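Local coordinates for protein ZYRO0G01672p (Zygosaccharomyces rouxii, PDB 4U8T) that binds RNA carrying N6-methyladenosine through its YTH domain, the part described here, and probably acts as a reader of methylated mRNA, at residues E37-S42 / L73-N78; H25-V30 / E63-G68. All blocks are in the same frame, centred on the assembly; numbering follows the deposited sequence.

Contact 1 (E37-S42 / L73-N78); sequences EHVKKS and LLFSVN. With nucleotides of chain G.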
ATOM      1  N   GLU A  37      -2.898   5.669 -12.721  1.00 17.76           N
ATOM      2  CA  GLU A  37      -2.029   6.820 -12.862  1.00 19.09           C
ATOM      3  C   GLU A  37      -1.685   7.506 -11.533  1.00 20.80           C
ATOM      4  O   GLU A  37      -0.588   8.010 -11.368  1.00 22.19           O
ATOM      5  CB  GLU A  37      -2.630   7.814 -13.846  1.00 17.48           C
ATOM      6  CG  GLU A  37      -1.600   8.235 -14.898  1.00 35.11           C
ATOM      7  CD  GLU A  37      -1.087   7.074 -15.804  1.00 46.77           C
ATOM      8  OE1 GLU A  37      -1.857   6.155 -16.145  1.00 53.70           O
ATOM      9  OE2 GLU A  37       0.102   7.060 -16.178  1.00 44.45           O
ATOM     10  N   HIS A  38      -2.626   7.544 -10.594  1.00 26.12           N
ATOM     11  CA  HIS A  38      -2.348   8.098  -9.275  1.00 18.52           C
ATOM     12  C   HIS A  38      -1.279   7.281  -8.562  1.00 21.67           C
ATOM     13  O   HIS A  38      -0.484   7.809  -7.801  1.00 20.41           O
ATOM     14  CB  HIS A  38      -3.595   8.149  -8.419  1.00 17.46           C
ATOM     15  CG  HIS A  38      -4.513   9.270  -8.752  1.00 23.66           C
ATOM     16  ND1 HIS A  38      -5.537   9.656  -7.917  1.00 26.21           N
ATOM     17  CD2 HIS A  38      -4.562  10.098  -9.815  1.00 26.38           C
ATOM     18  CE1 HIS A  38      -6.181  10.672  -8.456  1.00 27.15           C
ATOM     19  NE2 HIS A  38      -5.608  10.959  -9.609  1.00 28.99           N
ATOM     20  N   VAL A  39      -1.275   5.984  -8.822  1.00 18.16           N
ATOM     21  CA  VAL A  39      -0.310   5.102  -8.232  1.00 16.89           C
ATOM     22  C   VAL A  39       1.035   5.396  -8.814  1.00 20.77           C
ATOM     23  O   VAL A  39       2.003   5.434  -8.095  1.00 22.28           O
ATOM     24  CB  VAL A  39      -0.661   3.635  -8.464  1.00 13.78           C
ATOM     25  CG1 VAL A  39       0.335   2.736  -7.797  1.00 15.16           C
ATOM     26  CG2 VAL A  39      -2.046   3.363  -7.959  1.00 15.67           C
ATOM     27  N   LYS A  40       1.101   5.613 -10.118  1.00 20.53           N
ATOM     28  CA  LYS A  40       2.356   5.976 -10.756  1.00 21.66           C
ATOM     29  C   LYS A  40       2.902   7.316 -10.257  1.00 24.66           C
ATOM     30  O   LYS A  40       4.110   7.497 -10.109  1.00 26.32           O
ATOM     31  CB  LYS A  40       2.219   6.029 -12.264  1.00 23.97           C
ATOM     32  CG  LYS A  40       2.203   4.713 -12.956  1.00 22.83           C
ATOM     33  CD  LYS A  40       2.449   5.047 -14.380  1.00 29.49           C
ATOM     34  CE  LYS A  40       2.660   3.884 -15.289  1.00 34.07           C
ATOM     35  NZ  LYS A  40       3.098   4.413 -16.606  1.00 40.78           N
ATOM     36  N   LYS A  41       2.011   8.277 -10.076  1.00 19.26           N
ATOM     37  CA  LYS A  41       2.387   9.538  -9.492  1.00 20.43           C
ATOM     38  C   LYS A  41       2.912   9.352  -8.076  1.00 22.45           C
ATOM     39  O   LYS A  41       3.825  10.048  -7.654  1.00 24.62           O
ATOM     40  CB  LYS A  41       1.189  10.486  -9.509  1.00 20.17           C
ATOM     41  CG  LYS A  41       0.855  10.876 -10.900  1.00 22.99           C
ATOM     42  CD  LYS A  41      -0.310  11.755 -11.002  1.00 23.84           C
ATOM     43  CE  LYS A  41      -0.410  12.287 -12.400  1.00 24.56           C
ATOM     44  NZ  LYS A  41      -1.755  12.833 -12.642  1.00 32.36           N
ATOM     45  N   SER A  42       2.359   8.393  -7.351  1.00 21.20           N
ATOM     46  CA  SER A  42       2.851   8.114  -6.024  1.00 18.48           C
ATOM     47  C   SER A  42       4.270   7.610  -6.093  1.00 19.74           C
ATOM     48  O   SER A  42       5.122   8.050  -5.341  1.00 22.79           O
ATOM     49  CB  SER A  42       1.956   7.106  -5.321  1.00 18.17           C
ATOM     50  OG  SER A  42       2.410   6.857  -4.019  1.00 20.96           O
ATOM     51  N   LEU A  73       2.076  -0.430   2.977  1.00 18.86           N
ATOM     52  CA  LEU A  73       0.924  -0.188   2.146  1.00 16.45           C
ATOM     53  C   LEU A  73       0.976  -1.125   0.955  1.00 19.70           C
ATOM     54  O   LEU A  73       1.936  -1.134   0.207  1.00 19.28           O
ATOM     55  CB  LEU A  73       0.891   1.272   1.701  1.00 16.50           C
ATOM     56  CG  LEU A  73       0.998   2.356   2.776  1.00 18.59           C
ATOM     57  CD1 LEU A  73       1.152   3.702   2.129  1.00 17.91           C
ATOM     58  CD2 LEU A  73      -0.241   2.348   3.663  1.00 18.84           C
ATOM     59  N   LEU A  74      -0.062  -1.920   0.788  1.00 14.04           N
ATOM     60  CA  LEU A  74      -0.124  -2.845  -0.316  1.00 14.58           C
ATOM     61  C   LEU A  74      -1.097  -2.296  -1.338  1.00 17.73           C
ATOM     62  O   LEU A  74      -2.275  -2.237  -1.084  1.00 21.05           O
ATOM     63  CB  LEU A  74      -0.528  -4.237   0.185  1.00 17.44           C
ATOM     64  CG  LEU A  74       0.171  -4.741   1.480  1.00 22.64           C
ATOM     65  CD1 LEU A  74      -0.224  -6.157   1.813  1.00 22.41           C
ATOM     66  CD2 LEU A  74       1.679  -4.658   1.466  1.00 17.52           C
ATOM     67  N   PHE A  75      -0.585  -1.828  -2.467  1.00 15.54           N
ATOM     68  CA  PHE A  75      -1.384  -1.123  -3.458  1.00 14.50           C
ATOM     69  C   PHE A  75      -2.124  -2.033  -4.453  1.00 18.66           C
ATOM     70  O   PHE A  75      -1.615  -3.023  -4.927  1.00 17.53           O
ATOM     71  CB  PHE A  75      -0.517  -0.163  -4.240  1.00 14.14           C
ATOM     72  CG  PHE A  75      -0.239   1.124  -3.550  1.00 11.52           C
ATOM     73  CD1 PHE A  75       0.670   1.196  -2.525  1.00 10.61           C
ATOM     74  CD2 PHE A  75      -0.848   2.285  -3.966  1.00 11.84           C
ATOM     75  CE1 PHE A  75       0.937   2.380  -1.925  1.00  9.98           C
ATOM     76  CE2 PHE A  75      -0.594   3.466  -3.352  1.00 16.46           C
ATOM     77  CZ  PHE A  75       0.302   3.519  -2.334  1.00 11.41           C
ATOM     78  N   SER A  76      -3.333  -1.637  -4.794  1.00 19.21           N
ATOM     79  CA  SER A  76      -4.156  -2.370  -5.725  1.00 16.64           C
ATOM     80  C   SER A  76      -5.087  -1.431  -6.450  1.00 16.36           C
ATOM     81  O   SER A  76      -5.831  -0.701  -5.819  1.00 20.83           O
ATOM     82  CB  SER A  76      -4.959  -3.415  -4.975  1.00 14.93           C
ATOM     83  OG  SER A  76      -6.006  -3.909  -5.756  1.00 16.25           O
ATOM     84  N   VAL A  77      -5.083  -1.446  -7.772  1.00 16.81           N
ATOM     85  CA  VAL A  77      -5.991  -0.572  -8.504  1.00 17.48           C
ATOM     86  C   VAL A  77      -7.387  -1.205  -8.583  1.00 16.53           C
ATOM     87  O   VAL A  77      -7.512  -2.402  -8.744  1.00 16.41           O
ATOM     88  CB  VAL A  77      -5.427  -0.241  -9.887  1.00 14.13           C
ATOM     89  CG1 VAL A  77      -6.378   0.573 -10.663  1.00 11.07           C
ATOM     90  CG2 VAL A  77      -4.145   0.525  -9.728  1.00 14.76           C
ATOM     91  N   ASN A  78      -8.433  -0.400  -8.411  1.00 17.12           N
ATOM     92  CA  ASN A  78      -9.800  -0.916  -8.483  1.00 17.92           C
ATOM     93  C   ASN A  78     -10.085  -1.670  -9.746  1.00 17.79           C
ATOM     94  O   ASN A  78      -9.790  -1.184 -10.823  1.00 22.78           O
ATOM     95  CB  ASN A  78     -10.835   0.198  -8.364  1.00 16.44           C
ATOM     96  CG  ASN A  78     -10.945   0.766  -6.965  1.00 17.90           C
ATOM     97  OD1 ASN A  78     -11.695   1.688  -6.741  1.00 19.36           O
ATOM     98  ND2 ASN A  78     -10.174   0.245  -6.043  1.00 20.84           N
TER
ATOM     99  C2  6MZ G   4      -7.339   7.748  -6.347  1.00 18.86           C
ATOM    100  C4  6MZ G   4      -8.272   6.750  -4.456  1.00 22.36           C
ATOM    101  C5  6MZ G   4      -7.240   7.355  -3.635  1.00 23.02           C
ATOM    102  O1P 6MZ G   4     -15.529   8.024  -1.771  1.00 31.11           O
ATOM    103  O2P 6MZ G   4     -16.485   5.703  -2.105  1.00 23.51           O
ATOM    104  N9  6MZ G   4      -9.034   6.045  -3.627  1.00 19.89           N
ATOM    105  N3  6MZ G   4      -8.255   6.979  -5.784  1.00 20.41           N
ATOM    106  N1  6MZ G   4      -6.381   8.341  -5.653  1.00 21.42           N
ATOM    107  C6  6MZ G   4      -6.259   8.199  -4.328  1.00 21.23           C
ATOM    108  N6  6MZ G   4      -5.276   8.809  -3.652  1.00 20.24           N
ATOM    109  C9  6MZ G   4      -4.410   9.729  -4.337  1.00 22.05           C
ATOM    110  N7  6MZ G   4      -7.478   6.966  -2.375  1.00 21.65           N
ATOM    111  C8  6MZ G   4      -8.572   6.191  -2.390  1.00 20.55           C
ATOM    112  O5' 6MZ G   4     -14.056   6.240  -2.425  1.00 25.28           O
ATOM    113  C5' 6MZ G   4     -13.170   5.222  -2.000  1.00 17.97           C
ATOM    114  C4' 6MZ G   4     -12.270   4.803  -3.118  1.00 18.55           C
ATOM    115  O4' 6MZ G   4     -11.315   5.833  -3.354  1.00 23.48           O
ATOM    116  C1' 6MZ G   4     -10.225   5.293  -4.026  1.00 19.41           C
ATOM    117  C2' 6MZ G   4     -10.155   3.813  -3.690  1.00 17.37           C
ATOM    118  O2' 6MZ G   4     -10.244   3.100  -4.906  1.00 19.44           O
ATOM    119  C3' 6MZ G   4     -11.422   3.573  -2.866  1.00 19.15           C
ATOM    120  O3' 6MZ G   4     -12.080   2.400  -3.275  1.00 19.26           O
ATOM    121  P   6MZ G   4     -15.382   6.568  -1.631  1.00 21.55           P
ATOM    122  P     C G   5     -12.605   1.345  -2.221  1.00 21.05           P
ATOM    123  OP1   C G   5     -14.062   1.250  -2.333  1.00 23.02           O
ATOM    124  OP2   C G   5     -11.999   1.707  -0.956  1.00 20.22           O
ATOM    125  O5'   C G   5     -11.969  -0.018  -2.692  1.00 18.18           O
ATOM    126  C5'   C G   5     -12.541  -0.788  -3.729  1.00 17.42           C
ATOM    127  C4'   C G   5     -12.721  -2.202  -3.278  1.00 19.92           C
ATOM    128  O4'   C G   5     -13.703  -2.250  -2.247  1.00 25.60           O
ATOM    129  C3'   C G   5     -13.186  -3.226  -4.289  1.00 20.69           C
ATOM    130  O3'   C G   5     -12.072  -3.723  -5.001  1.00 20.35           O
ATOM    131  C2'   C G   5     -13.855  -4.300  -3.428  1.00 25.04           C
ATOM    132  O2'   C G   5     -12.945  -5.332  -3.108  1.00 25.73           O
ATOM    133  C1'   C G   5     -14.197  -3.545  -2.140  1.00 24.38           C
ATOM    134  N1    C G   5     -15.615  -3.483  -1.774  1.00 29.24           N
ATOM    135  C2    C G   5     -15.835  -3.835  -0.448  1.00 30.72           C
ATOM    136  O2    C G   5     -14.866  -4.170   0.242  1.00 27.67           O
ATOM    137  N3    C G   5     -17.071  -3.796   0.066  1.00 29.81           N
ATOM    138  C4    C G   5     -18.054  -3.415  -0.708  1.00 30.53           C
ATOM    139  N4    C G   5     -19.248  -3.414  -0.144  1.00 27.08           N
ATOM    140  C5    C G   5     -17.854  -3.047  -2.071  1.00 37.88           C
ATOM    141  C6    C G   5     -16.620  -3.086  -2.585  1.00 31.30           C
TER
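Helix 37-42 runs roughly antiparallel to strand 73-77, their axes 9.6 Å apart at closest approach and at an angle of 148°, with Val39 across from Phe75. Val39 reaches the strand with both methyls. Its CG1, anti to the backbone N (chi1 -178°), lies 4.0 Å from Phe75 CD2. Its CG2, on the branch beside the backbone N, meets Val77 CG2 at 3.9 Å. One valine thus bridges two residues on the same side of the strand. Ser42, one helical turn on, brings its OG to 4.3 Å from Phe75 CZ. That hydroxyl is buried but not wanting partners, since it hydrogen-bonds Ile47 O and Trp116 NE1.

Both segments also hold the RNA. His38 gives a nearly straight hydrogen bond (170°) from ND1 to N1 of the N6-methyladenosine, 6MZ4 of chain G, at 2.8 Å, with N1 in the plane of the imidazole. This reads the base edge next to the methylated amine. Asn78 OD1 accepts a hydrogen bond of 2.7 Å from O2' of the same nucleotide. His38 also touches Trp102 and Tyr108, consistent with the aromatic pocket by which YTH domains take up the methylated adenine.

Strand 71-77 lies between strands 27-33 and 82-94. Helix 36-45 packs on this mixed sheet, where Val39 also touches Ser33, Cys84 and Trp116 of three strands.

Contact 2 (H25-V30 / E63-G68); sequences HSRFFV and ESLPQG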
ATOM      1  N   HIS A  25       6.239  -5.338  15.311  1.00 39.93           N
ATOM      2  CA  HIS A  25       5.115  -4.468  15.672  1.00 39.15           C
ATOM      3  C   HIS A  25       4.668  -3.555  14.535  1.00 36.55           C
ATOM      4  O   HIS A  25       4.006  -2.550  14.767  1.00 37.51           O
ATOM      5  CB  HIS A  25       5.461  -3.658  16.923  1.00 36.09           C
ATOM      6  CG  HIS A  25       6.044  -4.505  18.004  1.00 43.79           C
ATOM      7  ND1 HIS A  25       5.378  -5.588  18.530  1.00 50.29           N
ATOM      8  CD2 HIS A  25       7.263  -4.493  18.590  1.00 41.54           C
ATOM      9  CE1 HIS A  25       6.148  -6.186  19.420  1.00 51.97           C
ATOM     10  NE2 HIS A  25       7.300  -5.544  19.469  1.00 48.45           N
ATOM     11  N   SER A  26       5.038  -3.907  13.309  1.00 31.73           N
ATOM     12  CA  SER A  26       4.609  -3.177  12.134  1.00 27.42           C
ATOM     13  C   SER A  26       3.164  -3.464  11.755  1.00 27.12           C
ATOM     14  O   SER A  26       2.610  -4.492  12.096  1.00 28.71           O
ATOM     15  CB  SER A  26       5.508  -3.516  10.960  1.00 26.83           C
ATOM     16  OG  SER A  26       6.789  -2.982  11.122  1.00 26.64           O
ATOM     17  N   ARG A  27       2.540  -2.550  11.037  1.00 22.95           N
ATOM     18  CA  ARG A  27       1.182  -2.806  10.605  1.00 24.18           C
ATOM     19  C   ARG A  27       1.047  -2.660   9.089  1.00 22.42           C
ATOM     20  O   ARG A  27       1.864  -2.054   8.432  1.00 22.03           O
ATOM     21  CB  ARG A  27       0.230  -1.901  11.363  1.00 21.10           C
ATOM     22  CG  ARG A  27       0.296  -2.147  12.850  1.00 21.67           C
ATOM     23  CD  ARG A  27      -0.386  -1.093  13.626  1.00 17.12           C
ATOM     24  NE  ARG A  27      -1.805  -1.120  13.397  1.00 20.88           N
ATOM     25  CZ  ARG A  27      -2.650  -0.236  13.904  1.00 22.95           C
ATOM     26  NH1 ARG A  27      -2.200   0.747  14.644  1.00 22.05           N
ATOM     27  NH2 ARG A  27      -3.939  -0.323  13.648  1.00 23.21           N
ATOM     28  N   PHE A  28       0.013  -3.278   8.550  1.00 21.72           N
ATOM     29  CA  PHE A  28      -0.152  -3.446   7.126  1.00 20.06           C
ATOM     30  C   PHE A  28      -1.557  -3.101   6.697  1.00 18.56           C
ATOM     31  O   PHE A  28      -2.517  -3.549   7.284  1.00 23.17           O
ATOM     32  CB  PHE A  28       0.147  -4.879   6.733  1.00 20.13           C
ATOM     33  CG  PHE A  28       1.444  -5.392   7.247  1.00 23.48           C
ATOM     34  CD1 PHE A  28       1.569  -5.810   8.561  1.00 26.92           C
ATOM     35  CD2 PHE A  28       2.528  -5.530   6.398  1.00 26.15           C
ATOM     36  CE1 PHE A  28       2.759  -6.295   9.031  1.00 25.75           C
ATOM     37  CE2 PHE A  28       3.722  -6.028   6.858  1.00 24.93           C
ATOM     38  CZ  PHE A  28       3.841  -6.399   8.173  1.00 28.49           C
ATOM     39  N   PHE A  29      -1.660  -2.333   5.625  1.00 19.76           N
ATOM     40  CA  PHE A  29      -2.936  -1.878   5.109  1.00 16.29           C
ATOM     41  C   PHE A  29      -3.013  -2.080   3.622  1.00 16.31           C
ATOM     42  O   PHE A  29      -2.048  -1.923   2.926  1.00 18.22           O
ATOM     43  CB  PHE A  29      -3.151  -0.403   5.427  1.00 14.08           C
ATOM     44  CG  PHE A  29      -3.329  -0.129   6.860  1.00 17.49           C
ATOM     45  CD1 PHE A  29      -2.243   0.006   7.692  1.00 23.60           C
ATOM     46  CD2 PHE A  29      -4.579   0.000   7.391  1.00 18.82           C
ATOM     47  CE1 PHE A  29      -2.410   0.247   9.025  1.00 22.89           C
ATOM     48  CE2 PHE A  29      -4.741   0.258   8.712  1.00 19.45           C
ATOM     49  CZ  PHE A  29      -3.664   0.373   9.531  1.00 17.22           C
ATOM     50  N   VAL A  30      -4.181  -2.452   3.148  1.00 14.22           N
ATOM     51  CA  VAL A  30      -4.473  -2.427   1.749  1.00 11.83           C
ATOM     52  C   VAL A  30      -4.710  -0.992   1.359  1.00 15.89           C
ATOM     53  O   VAL A  30      -5.428  -0.295   2.060  1.00 16.12           O
ATOM     54  CB  VAL A  30      -5.694  -3.253   1.460  1.00  9.98           C
ATOM     55  CG1 VAL A  30      -6.141  -3.080   0.073  1.00  8.12           C
ATOM     56  CG2 VAL A  30      -5.404  -4.660   1.756  1.00 14.49           C
ATOM     57  N   GLU A  63       1.122   7.338  13.952  1.00 30.02           N
ATOM     58  CA  GLU A  63       1.503   7.926  15.232  1.00 32.32           C
ATOM     59  C   GLU A  63       1.702   6.902  16.337  1.00 29.42           C
ATOM     60  O   GLU A  63       2.560   7.083  17.173  1.00 37.45           O
ATOM     61  CB  GLU A  63       0.480   8.959  15.684  1.00 34.51           C
ATOM     62  CG  GLU A  63       0.803   9.658  17.024  1.00 47.84           C
ATOM     63  CD  GLU A  63       2.171  10.340  17.114  1.00 52.39           C
ATOM     64  OE1 GLU A  63       2.785  10.651  16.069  1.00 55.77           O
ATOM     65  OE2 GLU A  63       2.620  10.595  18.257  1.00 47.45           O
ATOM     66  N   SER A  64       0.931   5.826  16.325  1.00 28.50           N
ATOM     67  CA  SER A  64       0.944   4.823  17.384  1.00 26.53           C
ATOM     68  C   SER A  64       2.113   3.862  17.393  1.00 29.61           C
ATOM     69  O   SER A  64       2.221   3.053  18.297  1.00 28.98           O
ATOM     70  CB  SER A  64      -0.310   3.976  17.295  1.00 31.56           C
ATOM     71  OG  SER A  64      -1.452   4.739  17.565  1.00 42.54           O
ATOM     72  N   LEU A  65       2.955   3.898  16.373  1.00 27.39           N
ATOM     73  CA  LEU A  65       4.013   2.894  16.248  1.00 29.67           C
ATOM     74  C   LEU A  65       5.144   3.033  17.261  1.00 31.38           C
ATOM     75  O   LEU A  65       5.658   4.120  17.471  1.00 34.11           O
ATOM     76  CB  LEU A  65       4.622   2.932  14.845  1.00 29.00           C
ATOM     77  CG  LEU A  65       3.833   2.424  13.638  1.00 23.68           C
ATOM     78  CD1 LEU A  65       4.654   2.587  12.399  1.00 26.81           C
ATOM     79  CD2 LEU A  65       3.436   1.007  13.821  1.00 26.52           C
ATOM     80  N   PRO A  66       5.553   1.917  17.874  1.00 29.68           N
ATOM     81  CA  PRO A  66       6.810   1.835  18.619  1.00 25.54           C
ATOM     82  C   PRO A  66       7.931   2.197  17.668  1.00 36.46           C
ATOM     83  O   PRO A  66       7.702   2.071  16.475  1.00 44.07           O
ATOM     84  CB  PRO A  66       6.872   0.386  19.059  1.00 20.13           C
ATOM     85  CG  PRO A  66       5.858  -0.300  18.274  1.00 26.74           C
ATOM     86  CD  PRO A  66       4.807   0.659  17.932  1.00 26.29           C
ATOM     87  N   GLN A  67       9.110   2.576  18.146  1.00 39.64           N
ATOM     88  CA  GLN A  67      10.057   3.301  17.294  1.00 44.08           C
ATOM     89  C   GLN A  67      10.505   2.643  15.996  1.00 44.64           C
ATOM     90  O   GLN A  67      10.466   3.271  14.931  1.00 45.21           O
ATOM     91  CB  GLN A  67      11.314   3.649  18.083  1.00 47.08           C
ATOM     92  CG  GLN A  67      11.453   5.139  18.358  1.00 61.86           C
ATOM     93  CD  GLN A  67      11.451   5.993  17.082  1.00 67.07           C
ATOM     94  OE1 GLN A  67      11.870   5.543  16.012  1.00 65.58           O
ATOM     95  NE2 GLN A  67      10.994   7.237  17.203  1.00 61.55           N
ATOM     96  N   GLY A  68      10.928   1.396  16.065  1.00 35.69           N
ATOM     97  CA  GLY A  68      11.449   0.769  14.875  1.00 32.77           C
ATOM     98  C   GLY A  68      10.413   0.416  13.832  1.00 33.56           C
ATOM     99  O   GLY A  68      10.754   0.133  12.693  1.00 33.85           O
TER
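His25 and Pro66 meet in a small apolar contact at the protein surface, where the chain leading into strand 27-33 passes the loop between helix 52-63 and strand 71-77. His25 CB lies 3.6 Å from Pro66 CG, so the aliphatic base of the histidine does the touching. Leu65 comes in beside this pair. Its CD2 branch ends 3.7 Å from His25 O. The same methyl lies 4.4 Å from Arg27 CD, a looser approach to the aliphatic part of the arginine.

The contact belongs to a crossover connection of the YTH fold. Strands 27-33 and 71-77 are parallel neighbours in the mixed sheet, and the connection between them runs through helix 36-45, the short edge strand 47-48 and helix 52-63. Segment 63-68 is part of the turn from the second helix back to the sheet. Leu65 also touches Ile71 at the start of the returning strand. Arg27 spends its charge elsewhere, in a salt bridge from NH2 to Glu148 OE1, while its side chain also packs on Ala61 of helix 52-63.

Contact 1 is largely buried, while contact 2 lies at the surface; their centres are about 20 Å apart, on opposite sides of the chain's centre. They share one sheet. Strand 71-77 carries half of contact 1, strand 27-33 and the residues just before it form one side of contact 2, and the two strands are joined where Leu74 N probably hydrogen-bonds Phe29 O at 2.9 Å. In contact 1, branched aliphatic and aromatic groups pack beside polar groups that hold the methylated nucleotide. Contact 2 instead sets a proline and a leucine against the CB and backbone carbonyl of a histidine and, more loosely, the aliphatic part of an arginine, and touches no RNA.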